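Local atomic coordinates of maltose/maltodextrin-binding protein (Thermus thermophilus, PDB entry 2GH9), a protein that binds maltotriose, probably as the periplasmic receptor that hands maltodextrins to a sugar transporter. Residues 199-203 with 204-208; 346-349 with 350-354. One frame throughout, in Å; residues are numbered along the deposited sequence.

Contact 1 (199-203 with 204-208); sequences IKDLR and FKYNL
F204 N bonds back to K200 O at 2.8 Å as in an ordinary helical turn, but the next turns widen: D201 O accepts from both K205 N and Y206 N, the latter at 2.7 Å, and L202 O takes L208 N, six residues on. The side chains follow this unwinding. R203 and F204 lie alongside each other, and the R203 CG methylene sits over one face of the phenyl ring, 4.0 Å from its centroid, a CH-pi contact offset toward the rim. R203 CG is anti to the backbone N (chi1 -179°), which carries the chain along that ring, while the guanidinium stands nearly perpendicular to it and is bonded by NH1 to I356 O and by NE to V209 O. With F204 cut back to an alanine, the R203 methylenes would probably lose the ring they lie along, and that part of the chain could turn more freely. On another side of the turn, D201 CB rests 3.4 Å from Y206 CE2, and L202 CD2 packs at 4.3 Å from Y206 CD2. The D201 carboxylate splits its work. OD1 takes Q197 NE2, whereas OD2 accepts from a water that also meets Y206 OH, and the same D201 OD2 forms a long salt bridge with K205 NZ, 3.7 Å away. A second water donates to R203 O and N207 OD1, tying the asparagine side chain back to the last turn. W131 meets the Y206 ring edge-to-face. Together this is the C-terminal unwinding of helix 189-204: a pi-turn, closed by Y206 N to D201 O, leads to N207, where positive phi (56°) turns the chain away from right-handed helical geometry.

Contact 2 (346-349 with 350-354); sequences GPWG and NAISL
G346 O receives N350 N at 2.8 Å, and the same four-residue step repeats from P347 O to A351 N, from W348 O to I352 N and from G349 O to S353 N. The third of these backbone bonds is weak, at 3.3 Å, while the fourth is nearly straight at the hydrogen (170°). Upstream the run is interrupted: the helix is kinked where G346 N and P347 N lack a bond to the preceding turn, the proline having no N-H to give. Apolar contact is carried by W348 and I352, which run side by side in the same direction. The tip of the isoleucine, CD1, comes 4.0 Å from W348 CD1 on the pyrrole part of the indole. With CG anti to the backbone N (chi1 -172°), the indole lies beside the isoleucine, and F163 meets it edge-to-face; P156 of helix 156-166 touches both side chains. A351, by contrast, packs on I366 and M370 of helix 363-378. On the polar side a water bridges G349 O, to which it donates, and S353 OG, which donates to it at 2.6 Å. The chemistry is thus divided: an apolar pair is buried against helix 156-166, while water satisfies both the serine hydroxyl and a backbone carbonyl that already serves S353 N.

Contact 1 closes helix 189-204, whereas contact 2 lies within helix 341-357; their centres are about 17 Å apart, yet they meet directly where I199 CG2 packs 4.2 Å from I352 CG2. N159 touches both isoleucines, so helix 156-166 lines this junction as well. Further along, the two helices are joined by K200 against A355 and by I199 against I356, while K200 NZ bonds P359 O and S361 OG beyond the end of helix 341-357. The bound maltotriose is nearer to contact 2: the W348 side chain is about 7 Å from a glucose unit, and so does not itself touch the sugar.

Contact 1 (199-203 with 204-208)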
loop_
_atom_site.group_PDB
_atom_site.type_symbol
_atom_site.label_atom_id
_atom_site.label_comp_id
_atom_site.label_asym_id
_atom_site.label_seq_id
_atom_site.Cartn_x
_atom_site.Cartn_y
_atom_site.Cartn_z
ATOM N N ILE A 199 -10.270 -16.824 3.753
ATOM C CA ILE A 199 -8.866 -16.894 3.358
ATOM C C ILE A 199 -8.379 -18.349 3.392
ATOM O O ILE A 199 -7.767 -18.804 2.434
ATOM C CB ILE A 199 -7.945 -15.947 4.165
ATOM C CG1 ILE A 199 -8.339 -14.483 3.926
ATOM C CG2 ILE A 199 -6.469 -16.183 3.772
ATOM C CD1 ILE A 199 -7.928 -13.505 5.032
ATOM N N LYS A 200 -8.689 -19.087 4.451
ATOM C CA LYS A 200 -8.417 -20.546 4.446
ATOM C C LYS A 200 -8.997 -21.258 3.229
ATOM O O LYS A 200 -8.310 -22.048 2.570
ATOM C CB LYS A 200 -8.936 -21.220 5.710
ATOM C CG LYS A 200 -8.051 -21.028 6.882
ATOM C CD LYS A 200 -8.645 -21.647 8.171
ATOM C CE LYS A 200 -8.575 -23.178 8.193
ATOM N NZ LYS A 200 -9.180 -23.677 9.481
ATOM N N ASP A 201 -10.255 -20.944 2.920
ATOM C CA ASP A 201 -10.971 -21.582 1.823
ATOM C C ASP A 201 -10.300 -21.337 0.496
ATOM O O ASP A 201 -10.412 -22.160 -0.398
ATOM C CB ASP A 201 -12.437 -21.109 1.743
ATOM C CG ASP A 201 -13.289 -21.578 2.915
ATOM O OD1 ASP A 201 -12.849 -22.441 3.707
ATOM O OD2 ASP A 201 -14.427 -21.067 3.049
ATOM N N LEU A 202 -9.636 -20.185 0.347
ATOM C CA LEU A 202 -8.891 -19.867 -0.874
ATOM C C LEU A 202 -7.813 -20.934 -1.135
ATOM O O LEU A 202 -7.405 -21.152 -2.264
ATOM C CB LEU A 202 -8.258 -18.447 -0.793
ATOM C CG LEU A 202 -9.199 -17.231 -0.972
ATOM C CD1 LEU A 202 -8.476 -15.891 -0.792
ATOM C CD2 LEU A 202 -9.867 -17.252 -2.336
ATOM N N ARG A 203 -7.351 -21.580 -0.075
ATOM C CA ARG A 203 -6.385 -22.669 -0.223
ATOM C C ARG A 203 -7.071 -24.031 -0.161
ATOM O O ARG A 203 -6.952 -24.802 -1.077
ATOM C CB ARG A 203 -5.309 -22.581 0.847
ATOM C CG ARG A 203 -4.230 -23.665 0.761
ATOM C CD ARG A 203 -3.088 -23.323 1.704
ATOM N NE ARG A 203 -2.287 -22.221 1.164
ATOM C CZ ARG A 203 -1.420 -21.486 1.858
ATOM N NH1 ARG A 203 -1.220 -21.708 3.145
ATOM N NH2 ARG A 203 -0.753 -20.511 1.254
ATOM N N PHE A 204 -7.805 -24.302 0.910
ATOM C CA PHE A 204 -8.240 -25.677 1.201
ATOM C C PHE A 204 -9.575 -26.108 0.583
ATOM O O PHE A 204 -9.896 -27.312 0.554
ATOM C CB PHE A 204 -8.295 -25.877 2.706
ATOM C CG PHE A 204 -6.996 -25.598 3.399
ATOM C CD1 PHE A 204 -5.833 -26.270 3.016
ATOM C CD2 PHE A 204 -6.921 -24.657 4.427
ATOM C CE1 PHE A 204 -4.618 -26.010 3.661
ATOM C CE2 PHE A 204 -5.715 -24.392 5.064
ATOM C CZ PHE A 204 -4.566 -25.074 4.681
ATOM N N LYS A 205 -10.379 -25.146 0.137
ATOM C CA LYS A 205 -11.665 -25.468 -0.470
ATOM C C LYS A 205 -11.616 -25.175 -1.944
ATOM O O LYS A 205 -11.926 -26.034 -2.766
ATOM C CB LYS A 205 -12.810 -24.672 0.155
ATOM C CG LYS A 205 -14.162 -25.010 -0.480
ATOM C CD LYS A 205 -15.265 -24.066 -0.082
ATOM C CE LYS A 205 -15.583 -24.137 1.397
ATOM N NZ LYS A 205 -16.904 -23.452 1.654
ATOM N N TYR A 206 -11.266 -23.933 -2.279
ATOM C CA TYR A 206 -11.285 -23.488 -3.658
ATOM C C TYR A 206 -10.002 -23.847 -4.389
ATOM O O TYR A 206 -9.976 -23.823 -5.610
ATOM C CB TYR A 206 -11.565 -21.969 -3.755
ATOM C CG TYR A 206 -12.771 -21.491 -2.957
ATOM C CD1 TYR A 206 -14.063 -21.949 -3.247
ATOM C CD2 TYR A 206 -12.623 -20.571 -1.928
ATOM C CE1 TYR A 206 -15.174 -21.492 -2.531
ATOM C CE2 TYR A 206 -13.718 -20.126 -1.193
ATOM C CZ TYR A 206 -14.987 -20.587 -1.499
ATOM O OH TYR A 206 -16.037 -20.149 -0.743
ATOM N N ASN A 207 -8.947 -24.187 -3.639
ATOM C CA ASN A 207 -7.675 -24.667 -4.203
ATOM C C ASN A 207 -7.066 -23.678 -5.212
ATOM O O ASN A 207 -6.696 -24.056 -6.339
ATOM C CB ASN A 207 -7.840 -26.072 -4.818
ATOM C CG ASN A 207 -6.497 -26.729 -5.146
ATOM O OD1 ASN A 207 -5.547 -26.683 -4.348
ATOM N ND2 ASN A 207 -6.411 -27.328 -6.326
ATOM N N LEU A 208 -6.974 -22.406 -4.800
ATOM C CA LEU A 208 -6.476 -21.352 -5.683
ATOM C C LEU A 208 -5.048 -20.925 -5.332
ATOM O O LEU A 208 -4.214 -20.712 -6.233
ATOM C CB LEU A 208 -7.429 -20.139 -5.674
ATOM C CG LEU A 208 -8.791 -20.324 -6.355
ATOM C CD1 LEU A 208 -9.591 -19.024 -6.373
ATOM C CD2 LEU A 208 -8.613 -20.833 -7.771
HETATM O O HOH W 1 -15.551 -19.219 1.488
HETATM O O HOH W 2 -5.413 -27.010 -1.522
#

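Contact 2 (346-349 with 350-354)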
loop_
_atom_site.group_PDB
_atom_site.type_symbol
_atom_site.label_atom_id
_atom_site.label_comp_id
_atom_site.label_asym_id
_atom_site.label_seq_id
_atom_site.Cartn_x
_atom_site.Cartn_y
_atom_site.Cartn_z
ATOM N N GLY A 346 1.752 -7.028 12.845
ATOM C CA GLY A 346 2.444 -8.274 13.196
ATOM C C GLY A 346 1.492 -9.388 13.626
ATOM O O GLY A 346 1.429 -10.428 12.960
ATOM N N PRO A 347 0.757 -9.186 14.738
ATOM C CA PRO A 347 -0.222 -10.190 15.187
ATOM C C PRO A 347 -1.339 -10.455 14.170
ATOM O O PRO A 347 -1.839 -11.584 14.094
ATOM C CB PRO A 347 -0.804 -9.571 16.458
ATOM C CG PRO A 347 0.245 -8.591 16.925
ATOM C CD PRO A 347 0.818 -8.039 15.657
ATOM N N TRP A 348 -1.721 -9.426 13.401
ATOM C CA TRP A 348 -2.753 -9.578 12.365
ATOM C C TRP A 348 -2.300 -10.540 11.292
ATOM O O TRP A 348 -3.047 -11.444 10.917
ATOM C CB TRP A 348 -3.111 -8.212 11.762
ATOM C CG TRP A 348 -4.290 -8.170 10.826
ATOM C CD1 TRP A 348 -5.154 -9.188 10.503
ATOM C CD2 TRP A 348 -4.758 -7.019 10.125
ATOM N NE1 TRP A 348 -6.124 -8.735 9.642
ATOM C CE2 TRP A 348 -5.913 -7.404 9.402
ATOM C CE3 TRP A 348 -4.319 -5.693 10.043
ATOM C CZ2 TRP A 348 -6.608 -6.520 8.596
ATOM C CZ3 TRP A 348 -5.020 -4.821 9.262
ATOM C CH2 TRP A 348 -6.146 -5.230 8.539
ATOM N N GLY A 349 -1.077 -10.343 10.810
ATOM C CA GLY A 349 -0.462 -11.202 9.815
ATOM C C GLY A 349 -0.073 -12.570 10.365
ATOM O O GLY A 349 -0.086 -13.568 9.641
ATOM N N ASN A 350 0.284 -12.610 11.644
ATOM C CA ASN A 350 0.548 -13.881 12.316
ATOM C C ASN A 350 -0.730 -14.723 12.365
ATOM O O ASN A 350 -0.693 -15.923 12.132
ATOM C CB ASN A 350 1.127 -13.644 13.719
ATOM C CG ASN A 350 2.574 -13.109 13.687
ATOM O OD1 ASN A 350 3.252 -13.126 12.646
ATOM N ND2 ASN A 350 3.052 -12.641 14.850
ATOM N N ALA A 351 -1.858 -14.083 12.643
ATOM C CA ALA A 351 -3.148 -14.771 12.675
ATOM C C ALA A 351 -3.463 -15.425 11.326
ATOM O O ALA A 351 -3.906 -16.579 11.274
ATOM C CB ALA A 351 -4.240 -13.805 13.063
ATOM N N ILE A 352 -3.236 -14.685 10.235
ATOM C CA ILE A 352 -3.556 -15.168 8.888
ATOM C C ILE A 352 -2.686 -16.350 8.519
ATOM O O ILE A 352 -3.172 -17.372 8.004
ATOM C CB ILE A 352 -3.436 -14.031 7.811
ATOM C CG1 ILE A 352 -4.482 -12.945 8.085
ATOM C CG2 ILE A 352 -3.535 -14.624 6.359
ATOM C CD1 ILE A 352 -4.219 -11.573 7.416
ATOM N N SER A 353 -1.387 -16.211 8.764
ATOM C CA SER A 353 -0.447 -17.291 8.502
ATOM C C SER A 353 -0.794 -18.570 9.302
ATOM O O SER A 353 -0.695 -19.666 8.771
ATOM C CB SER A 353 0.991 -16.831 8.790
ATOM O OG SER A 353 1.423 -15.944 7.769
ATOM N N LEU A 354 -1.197 -18.413 10.560
ATOM C CA LEU A 354 -1.658 -19.554 11.383
ATOM C C LEU A 354 -2.925 -20.199 10.816
ATOM O O LEU A 354 -3.060 -21.430 10.790
ATOM C CB LEU A 354 -1.963 -19.104 12.817
ATOM C CG LEU A 354 -0.955 -19.355 13.935
ATOM C CD1 LEU A 354 0.394 -18.780 13.606
ATOM C CD2 LEU A 354 -1.505 -18.768 15.233
HETATM O O HOH W 3 1.620 -13.393 7.516
#